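PDB 6N2C: tapirin, which probably binds cellulose and so helps an extremely thermophilic bacterium adhere to it, through a zinc-containing beta-helical C-terminal domain. Local coordinates for residues F261-R267 with S281-E287; L268-L274 with E287-A292. The contacts are given in a common frame with arbitrary orientation. Numbering follows the deposited sequence.

Contact 1 of 2, residues F261-R267 with S281-E287; sequences FNGNNNR and SLSGKDE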
ATOM      1  N   PHE A 261      -2.507   6.377  -7.387  1.00 15.61           N
ATOM      2  CA  PHE A 261      -1.374   6.697  -8.217  1.00 18.42           C
ATOM      3  C   PHE A 261      -1.807   7.820  -9.153  1.00 17.90           C
ATOM      4  O   PHE A 261      -2.917   7.775  -9.693  1.00 20.38           O
ATOM      5  CB  PHE A 261      -0.925   5.485  -8.997  1.00 16.92           C
ATOM      6  CG  PHE A 261      -0.241   4.431  -8.188  1.00 16.66           C
ATOM      7  CD1 PHE A 261      -0.957   3.519  -7.410  1.00 17.12           C
ATOM      8  CD2 PHE A 261       1.146   4.362  -8.138  1.00 17.53           C
ATOM      9  CE1 PHE A 261      -0.268   2.569  -6.625  1.00 17.86           C
ATOM     10  CE2 PHE A 261       1.839   3.407  -7.378  1.00 18.32           C
ATOM     11  CZ  PHE A 261       1.109   2.504  -6.619  1.00 18.71           C
ATOM     12  N   ASN A 262      -0.963   8.807  -9.310  1.00 18.34           N
ATOM     13  CA  ASN A 262      -1.109   9.906 -10.291  1.00 20.02           C
ATOM     14  C   ASN A 262       0.228  10.170 -10.898  1.00 18.01           C
ATOM     15  O   ASN A 262       1.238  10.037 -10.251  1.00 17.94           O
ATOM     16  CB  ASN A 262      -1.522  11.216  -9.630  1.00 18.12           C
ATOM     17  CG  ASN A 262      -2.833  11.111  -8.937  1.00 23.81           C
ATOM     18  OD1 ASN A 262      -3.876  11.067  -9.595  1.00 23.42           O
ATOM     19  ND2 ASN A 262      -2.801  10.909  -7.577  1.00 19.98           N
ATOM     20  N   GLY A 263       0.227  10.637 -12.171  1.00 18.70           N
ATOM     21  CA  GLY A 263       1.386  11.278 -12.744  1.00 17.79           C
ATOM     22  C   GLY A 263       2.329  10.324 -13.470  1.00 18.13           C
ATOM     23  O   GLY A 263       3.305  10.726 -14.128  1.00 20.33           O
ATOM     24  N   ASN A 264       2.031   9.022 -13.369  1.00 17.43           N
ATOM     25  CA  ASN A 264       2.759   7.977 -13.927  1.00 17.22           C
ATOM     26  C   ASN A 264       4.169   7.795 -13.342  1.00 16.97           C
ATOM     27  O   ASN A 264       4.685   8.650 -12.600  1.00 16.99           O
ATOM     28  CB  ASN A 264       2.904   8.127 -15.485  1.00 18.31           C
ATOM     29  CG  ASN A 264       1.558   8.007 -16.264  1.00 22.54           C
ATOM     30  OD1 ASN A 264       0.425   7.875 -15.735  1.00 23.25           O
ATOM     31  ND2 ASN A 264       1.715   7.997 -17.510  1.00 26.77           N
ATOM     32  N   ASN A 265       4.790   6.717 -13.756  1.00 17.04           N
ATOM     33  CA  ASN A 265       6.166   6.378 -13.459  1.00 16.80           C
ATOM     34  C   ASN A 265       6.450   6.171 -11.913  1.00 18.15           C
ATOM     35  O   ASN A 265       7.577   6.292 -11.512  1.00 17.30           O
ATOM     36  CB  ASN A 265       7.113   7.420 -13.984  1.00 20.57           C
ATOM     37  CG  ASN A 265       7.098   7.483 -15.513  1.00 21.72           C
ATOM     38  OD1 ASN A 265       7.384   6.492 -16.129  1.00 23.38           O
ATOM     39  ND2 ASN A 265       6.739   8.637 -16.081  1.00 25.59           N
ATOM     40  N   ASN A 266       5.434   5.791 -11.164  1.00 15.78           N
ATOM     41  CA  ASN A 266       5.609   5.573  -9.717  1.00 17.08           C
ATOM     42  C   ASN A 266       5.950   4.125  -9.506  1.00 19.20           C
ATOM     43  O   ASN A 266       5.565   3.243 -10.307  1.00 17.39           O
ATOM     44  CB  ASN A 266       4.338   5.890  -9.029  1.00 17.01           C
ATOM     45  CG  ASN A 266       3.871   7.328  -9.233  1.00 16.40           C
ATOM     46  OD1 ASN A 266       4.446   8.261  -8.683  1.00 16.77           O
ATOM     47  ND2 ASN A 266       2.809   7.497  -9.991  1.00 13.74           N
ATOM     48  N   ARG A 267       6.543   3.832  -8.310  1.00 18.01           N
ATOM     49  CA  ARG A 267       6.863   2.465  -7.955  1.00 17.60           C
ATOM     50  C   ARG A 267       6.591   2.317  -6.449  1.00 16.38           C
ATOM     51  O   ARG A 267       6.985   3.205  -5.682  1.00 14.09           O
ATOM     52  CB  ARG A 267       8.319   2.186  -8.221  1.00 19.97           C
ATOM     53  CG  ARG A 267       8.709   0.734  -7.960  1.00 20.26           C
ATOM     54  CD  ARG A 267      10.167   0.396  -8.421  1.00 24.51           C
ATOM     55  NE  ARG A 267      10.501  -1.003  -8.246  1.00 25.75           N
ATOM     56  CZ  ARG A 267      11.011  -1.587  -7.141  1.00 34.77           C
ATOM     57  NH1 ARG A 267      11.342  -0.918  -6.012  1.00 32.28           N
ATOM     58  NH2 ARG A 267      11.217  -2.917  -7.164  1.00 37.27           N
ATOM     59  N   SER A 281      -5.397   2.275  -7.041  1.00 15.45           N
ATOM     60  CA  SER A 281      -5.648   2.662  -8.453  1.00 15.95           C
ATOM     61  C   SER A 281      -4.424   3.134  -9.190  1.00 17.70           C
ATOM     62  O   SER A 281      -3.842   4.167  -8.781  1.00 17.21           O
ATOM     63  CB  SER A 281      -6.768   3.722  -8.464  1.00 20.02           C
ATOM     64  OG  SER A 281      -6.933   4.216  -9.818  1.00 25.79           O
ATOM     65  N   LEU A 282      -4.032   2.415 -10.286  1.00 14.97           N
ATOM     66  CA  LEU A 282      -2.841   2.761 -11.042  1.00 18.27           C
ATOM     67  C   LEU A 282      -3.149   3.840 -12.142  1.00 17.19           C
ATOM     68  O   LEU A 282      -4.333   3.997 -12.532  1.00 19.73           O
ATOM     69  CB  LEU A 282      -2.103   1.552 -11.638  1.00 18.84           C
ATOM     70  CG  LEU A 282      -1.301   0.784 -10.554  1.00 20.65           C
ATOM     71  CD1 LEU A 282      -2.208   0.051  -9.544  1.00 21.85           C
ATOM     72  CD2 LEU A 282      -0.474  -0.219 -11.290  1.00 22.79           C
ATOM     73  N   SER A 283      -2.162   4.601 -12.509  1.00 17.92           N
ATOM     74  CA  SER A 283      -2.282   5.721 -13.470  1.00 19.23           C
ATOM     75  C   SER A 283      -1.726   5.475 -14.860  1.00 19.36           C
ATOM     76  O   SER A 283      -2.104   6.194 -15.804  1.00 17.80           O
ATOM     77  CB  SER A 283      -1.711   7.062 -12.931  1.00 20.22           C
ATOM     78  OG  SER A 283      -0.299   7.064 -12.813  1.00 18.20           O
ATOM     79  N   GLY A 284      -0.797   4.537 -14.987  1.00 16.98           N
ATOM     80  CA  GLY A 284       0.015   4.278 -16.157  1.00 17.96           C
ATOM     81  C   GLY A 284       1.503   4.335 -15.899  1.00 16.36           C
ATOM     82  O   GLY A 284       1.957   5.162 -15.076  1.00 15.87           O
ATOM     83  N   LYS A 285       2.251   3.383 -16.449  1.00 13.83           N
ATOM     84  CA  LYS A 285       3.672   3.267 -16.212  1.00 17.09           C
ATOM     85  C   LYS A 285       3.942   3.223 -14.653  1.00 16.53           C
ATOM     86  O   LYS A 285       4.973   3.658 -14.192  1.00 17.14           O
ATOM     87  CB  LYS A 285       4.470   4.400 -16.820  1.00 22.92           C
ATOM     88  CG  LYS A 285       4.416   4.395 -18.338  1.00 27.69           C
ATOM     89  CD  LYS A 285       5.615   3.615 -18.809  1.00 40.26           C
ATOM     90  CE  LYS A 285       6.599   4.598 -19.367  1.00 45.96           C
ATOM     91  NZ  LYS A 285       6.391   4.763 -20.828  1.00 49.05           N
ATOM     92  N   ASP A 286       3.019   2.615 -13.933  1.00 17.73           N
ATOM     93  CA  ASP A 286       3.159   2.490 -12.465  1.00 16.72           C
ATOM     94  C   ASP A 286       3.424   1.007 -12.139  1.00 17.08           C
ATOM     95  O   ASP A 286       2.868   0.094 -12.787  1.00 18.27           O
ATOM     96  CB  ASP A 286       1.913   2.979 -11.776  1.00 16.21           C
ATOM     97  CG  ASP A 286       1.729   4.463 -11.876  1.00 14.66           C
ATOM     98  OD1 ASP A 286       2.724   5.235 -11.716  1.00 18.19           O
ATOM     99  OD2 ASP A 286       0.543   4.878 -11.917  1.00 17.87           O
ATOM    100  N   GLU A 287       4.240   0.793 -11.090  1.00 15.61           N
ATOM    101  CA  GLU A 287       4.574  -0.563 -10.675  1.00 16.91           C
ATOM    102  C   GLU A 287       4.317  -0.769  -9.214  1.00 15.91           C
ATOM    103  O   GLU A 287       4.717   0.059  -8.415  1.00 16.11           O
ATOM    104  CB  GLU A 287       6.060  -0.788 -10.938  1.00 19.85           C
ATOM    105  CG  GLU A 287       6.532  -2.185 -10.566  1.00 24.99           C
ATOM    106  CD  GLU A 287       8.030  -2.475 -10.803  1.00 29.86           C
ATOM    107  OE1 GLU A 287       8.834  -1.562 -11.094  1.00 38.77           O
ATOM    108  OE2 GLU A 287       8.384  -3.668 -10.778  1.00 31.50           O
TER
HETATM  109  O   HOH W   1      -5.418   6.530 -10.327  1.00 28.80           O
HETATM  110  O   HOH W   2       7.215   2.765 -12.583  0.93 26.12           O
HETATM  111  O   HOH W   3      10.848  -3.992  -9.815  1.00 37.96           O

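Contact 2 of 2, residues L268-L274 with E287-A292; sequences LESNSLL and EIVANA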
ATOM      1  N   LEU A 268       5.902   1.261  -6.116  1.00 15.12           N
ATOM      2  CA  LEU A 268       5.645   0.880  -4.696  1.00 15.21           C
ATOM      3  C   LEU A 268       6.156  -0.515  -4.521  1.00 17.44           C
ATOM      4  O   LEU A 268       5.611  -1.459  -5.101  1.00 15.53           O
ATOM      5  CB  LEU A 268       4.159   0.916  -4.428  1.00 15.25           C
ATOM      6  CG  LEU A 268       3.641   0.601  -3.012  1.00 16.98           C
ATOM      7  CD1 LEU A 268       4.435   1.381  -2.003  1.00 22.96           C
ATOM      8  CD2 LEU A 268       2.167   0.890  -2.942  1.00 18.67           C
ATOM      9  N   GLU A 269       7.137  -0.678  -3.625  1.00 14.65           N
ATOM     10  CA  GLU A 269       7.697  -1.940  -3.269  1.00 16.91           C
ATOM     11  C   GLU A 269       7.283  -2.243  -1.803  1.00 16.50           C
ATOM     12  O   GLU A 269       7.601  -1.427  -0.926  1.00 15.19           O
ATOM     13  CB  GLU A 269       9.183  -1.891  -3.373  1.00 17.65           C
ATOM     14  CG  GLU A 269       9.881  -3.215  -2.998  1.00 22.80           C
ATOM     15  CD  GLU A 269      11.435  -3.128  -3.079  1.00 27.95           C
ATOM     16  OE1 GLU A 269      11.961  -2.251  -3.880  1.00 22.52           O
ATOM     17  OE2 GLU A 269      12.090  -3.844  -2.199  1.00 28.05           O
ATOM     18  N   SER A 270       6.524  -3.310  -1.628  1.00 15.39           N
ATOM     19  CA  SER A 270       6.006  -3.759  -0.308  1.00 16.84           C
ATOM     20  C   SER A 270       6.537  -5.172  -0.070  1.00 17.68           C
ATOM     21  O   SER A 270       6.186  -6.130  -0.783  1.00 16.75           O
ATOM     22  CB  SER A 270       4.472  -3.699  -0.286  1.00 15.22           C
ATOM     23  OG  SER A 270       3.948  -4.378   0.868  1.00 16.46           O
ATOM     24  N   ASN A 271       7.442  -5.292   0.888  1.00 17.78           N
ATOM     25  CA  ASN A 271       8.155  -6.581   1.121  1.00 18.74           C
ATOM     26  C   ASN A 271       7.500  -7.476   2.150  1.00 22.61           C
ATOM     27  O   ASN A 271       7.975  -8.538   2.403  1.00 26.56           O
ATOM     28  CB  ASN A 271       9.599  -6.315   1.438  1.00 21.25           C
ATOM     29  CG  ASN A 271      10.270  -5.673   0.295  1.00 24.78           C
ATOM     30  OD1 ASN A 271      10.038  -6.109  -0.825  1.00 27.94           O
ATOM     31  ND2 ASN A 271      11.037  -4.670   0.516  1.00 23.47           N
ATOM     32  N   SER A 272       6.402  -7.110   2.726  1.00 16.67           N
ATOM     33  CA  SER A 272       5.621  -8.122   3.498  1.00 17.93           C
ATOM     34  C   SER A 272       4.154  -7.954   3.349  1.00 17.40           C
ATOM     35  O   SER A 272       3.508  -8.870   2.904  1.00 17.23           O
ATOM     36  CB  SER A 272       6.064  -8.038   4.973  1.00 17.71           C
ATOM     37  OG  SER A 272       5.252  -8.822   5.818  1.00 20.08           O
ATOM     38  N   LEU A 273       3.598  -6.806   3.687  1.00 13.69           N
ATOM     39  CA  LEU A 273       2.126  -6.656   3.689  1.00 15.34           C
ATOM     40  C   LEU A 273       1.736  -5.286   3.153  1.00 15.86           C
ATOM     41  O   LEU A 273       2.229  -4.273   3.677  1.00 15.11           O
ATOM     42  CB  LEU A 273       1.604  -6.798   5.132  1.00 15.35           C
ATOM     43  CG  LEU A 273       0.099  -6.656   5.389  1.00 15.75           C
ATOM     44  CD1 LEU A 273      -0.766  -7.528   4.468  1.00 16.80           C
ATOM     45  CD2 LEU A 273      -0.312  -6.874   6.852  1.00 16.40           C
ATOM     46  N   LEU A 274       0.769  -5.265   2.204  1.00 14.51           N
ATOM     47  CA  LEU A 274       0.163  -4.006   1.698  1.00 14.39           C
ATOM     48  C   LEU A 274      -1.277  -4.191   1.907  1.00 13.01           C
ATOM     49  O   LEU A 274      -1.866  -5.175   1.379  1.00 15.20           O
ATOM     50  CB  LEU A 274       0.490  -3.877   0.174  1.00 13.81           C
ATOM     51  CG  LEU A 274      -0.083  -2.690  -0.537  1.00 15.72           C
ATOM     52  CD1 LEU A 274       0.490  -1.453   0.112  1.00 15.94           C
ATOM     53  CD2 LEU A 274       0.330  -2.715  -1.971  1.00 16.16           C
ATOM     54  N   GLU A 287       4.240   0.793 -11.090  1.00 15.61           N
ATOM     55  CA  GLU A 287       4.574  -0.563 -10.675  1.00 16.91           C
ATOM     56  C   GLU A 287       4.317  -0.769  -9.214  1.00 15.91           C
ATOM     57  O   GLU A 287       4.717   0.059  -8.415  1.00 16.11           O
ATOM     58  CB  GLU A 287       6.060  -0.788 -10.938  1.00 19.85           C
ATOM     59  CG  GLU A 287       6.532  -2.185 -10.566  1.00 24.99           C
ATOM     60  CD  GLU A 287       8.030  -2.475 -10.803  1.00 29.86           C
ATOM     61  OE1 GLU A 287       8.834  -1.562 -11.094  1.00 38.77           O
ATOM     62  OE2 GLU A 287       8.384  -3.668 -10.778  1.00 31.50           O
ATOM     63  N   ILE A 288       3.726  -1.913  -8.874  1.00 14.73           N
ATOM     64  CA  ILE A 288       3.597  -2.366  -7.475  1.00 16.44           C
ATOM     65  C   ILE A 288       4.326  -3.693  -7.440  1.00 16.65           C
ATOM     66  O   ILE A 288       4.056  -4.587  -8.256  1.00 19.75           O
ATOM     67  CB  ILE A 288       2.167  -2.547  -7.108  1.00 16.78           C
ATOM     68  CG1 ILE A 288       1.480  -1.173  -7.086  1.00 16.86           C
ATOM     69  CG2 ILE A 288       2.076  -3.140  -5.685  1.00 19.51           C
ATOM     70  CD1 ILE A 288       0.104  -1.218  -6.580  1.00 17.43           C
ATOM     71  N   VAL A 289       5.253  -3.865  -6.516  1.00 15.39           N
ATOM     72  CA  VAL A 289       5.783  -5.214  -6.254  1.00 17.65           C
ATOM     73  C   VAL A 289       5.366  -5.603  -4.818  1.00 18.32           C
ATOM     74  O   VAL A 289       5.740  -4.898  -3.895  1.00 17.17           O
ATOM     75  CB  VAL A 289       7.331  -5.177  -6.256  1.00 21.12           C
ATOM     76  CG1 VAL A 289       7.899  -6.601  -6.023  1.00 22.29           C
ATOM     77  CG2 VAL A 289       7.886  -4.629  -7.560  1.00 26.54           C
ATOM     78  N   ALA A 290       4.502  -6.578  -4.648  1.00 16.53           N
ATOM     79  CA  ALA A 290       3.994  -6.934  -3.349  1.00 17.67           C
ATOM     80  C   ALA A 290       4.208  -8.402  -3.027  1.00 19.15           C
ATOM     81  O   ALA A 290       4.372  -9.266  -3.886  1.00 19.48           O
ATOM     82  CB  ALA A 290       2.514  -6.642  -3.301  1.00 17.51           C
ATOM     83  N   ASN A 291       4.182  -8.701  -1.734  0.51 18.80           N
ATOM     84  CA  ASN A 291       4.123 -10.079  -1.258  0.51 19.47           C
ATOM     85  C   ASN A 291       2.679 -10.396  -0.953  0.51 18.05           C
ATOM     86  O   ASN A 291       2.018 -10.981  -1.804  0.51 17.68           O
ATOM     87  CB  ASN A 291       5.095 -10.266  -0.075  0.51 21.33           C
ATOM     88  CG  ASN A 291       6.589 -10.205  -0.477  0.51 26.19           C
ATOM     89  OD1 ASN A 291       7.012 -10.350  -1.666  0.51 24.92           O
ATOM     90  ND2 ASN A 291       7.427  -9.958   0.547  0.51 30.86           N
ATOM     91  N   ALA A 292       2.114  -9.996   0.212  1.00 14.52           N
ATOM     92  CA  ALA A 292       0.699 -10.126   0.451  1.00 16.42           C
ATOM     93  C   ALA A 292       0.042  -8.766   0.235  1.00 14.13           C
ATOM     94  O   ALA A 292       0.540  -7.746   0.740  1.00 16.27           O
ATOM     95  CB  ALA A 292       0.448 -10.626   1.895  1.00 17.80           C
TER
HETATM   96  O   HOH W   4       3.155  -6.895   0.268  1.00 15.26           O
HETATM   97  O   HOH W   5       7.491  -7.712  -2.770  0.91 25.86           O
HETATM   98  O   HOH W   6       9.962  -9.448  -0.207  0.92 37.51           O

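Contact 1 of 2, residues F261-R267 with S281-E287
Phe261 lays one face of its buried ring on Leu282 of the next coil, Phe261 CD1 standing 4.2 Å from Leu282 CG, while Phe261 N donates to Ser281 O (2.9 Å) as the strand pairing runs out into a turn. The turn then rests on a buried carboxylate. Asp286 OD1 accepts two hydrogen bonds from Asn266, at 2.8 Å from both N and ND2, and the same ND2 reaches Asn262 O (3.0 Å), bracing its own turn. Asp286 OD2 takes up Ser283 N (2.8 Å) and Ser283 OG (2.5 Å), and that hydroxyl accepts Asn264 N (3.1 Å). The pattern repeats from coil to coil: Asn266 OD1 accepts Asn245 N, and Asn306 OD1 accepts Asp286 N. This is the asparagine ladder of beta-helices, with an aspartate as one rung. Between the pairs Asn262–Ser283 and Asn264–Gly284 the first turn has one residue more, Gly263, at whose backbone angles a CB would jam against the carbonyl O of Asn262. From there the register holds, and Asn265 and Lys285 both adopt left-handed backbone angles, so the two chains follow the same course. Regular parallel pairing resumes with Glu287 N to Asn266 O (2.9 Å), and a weak salt bridge follows, Arg267 NE to Glu287 OE1 at 3.3 Å; Arg267 has a stronger partner in Glu269. Both turns connect one parallel sheet to another, strand 259-260 to 267-270 and strand 279-281 to 287-290, with Phe261 stacking along the helix axis on Phe241 of the preceding coil and Leu282 touching Val308 of the following strand 307-310.

Contact 2 of 2, residues L268-L274 with E287-A292
Main-chain hydrogen bonds alternate between the two strands: Leu268 N to Glu287 O (2.9 Å), Val289 N to Leu268 O (2.8 Å) and Ser270 N to Val289 O (2.9 Å). With axes 4.8 Å apart and only 4° from parallel, strands 268-270 and 287-290 exemplify successive rungs of a parallel beta-helix. At the corner the ladder loosens, Asn291 N to Ser270 O being weak at 3.4 Å, and a water fills in, bonded to Ser270 OG, Asn291 N and Ala292 O. Past the corner pairing recovers through Ala292 N to Ser272 O (3.2 Å) and Leu274 N to Ala292 O (2.9 Å). Apolar packing follows the register where Leu268 CB lies 4.3 Å from Ile288 CG1; Leu274 CD2, 4.1 Å from Ile288 CG2, instead joins strands of two different sheets. The strands sit between 246-249 and 307-310 in one sheet; after the corner the chain enters the second, where 273-276 lies between 252-255 and 293-294.

Contacts 1 and 2 are consecutive portions of the same two neighbouring coils, their segments alternating along the chain and their centres 14 Å apart. Glu287 belongs to both, marking the passage from turn to strand. The interior is continuous across this boundary: Phe261 CZ meets Ile288 CG1 at 3.7 Å and Leu268 CB at 4.1 Å, and Leu282 CD1 lies 4.0 Å from Ile288 CD1. Outside, Arg267 NH2 rests 3.8 Å from Val289 CG2. Neither contact touches the zinc ion held by His530, Asp532 and Glu551; those ligands lie farther along the same sheet, with three strands intervening between 267-270 and 548-552.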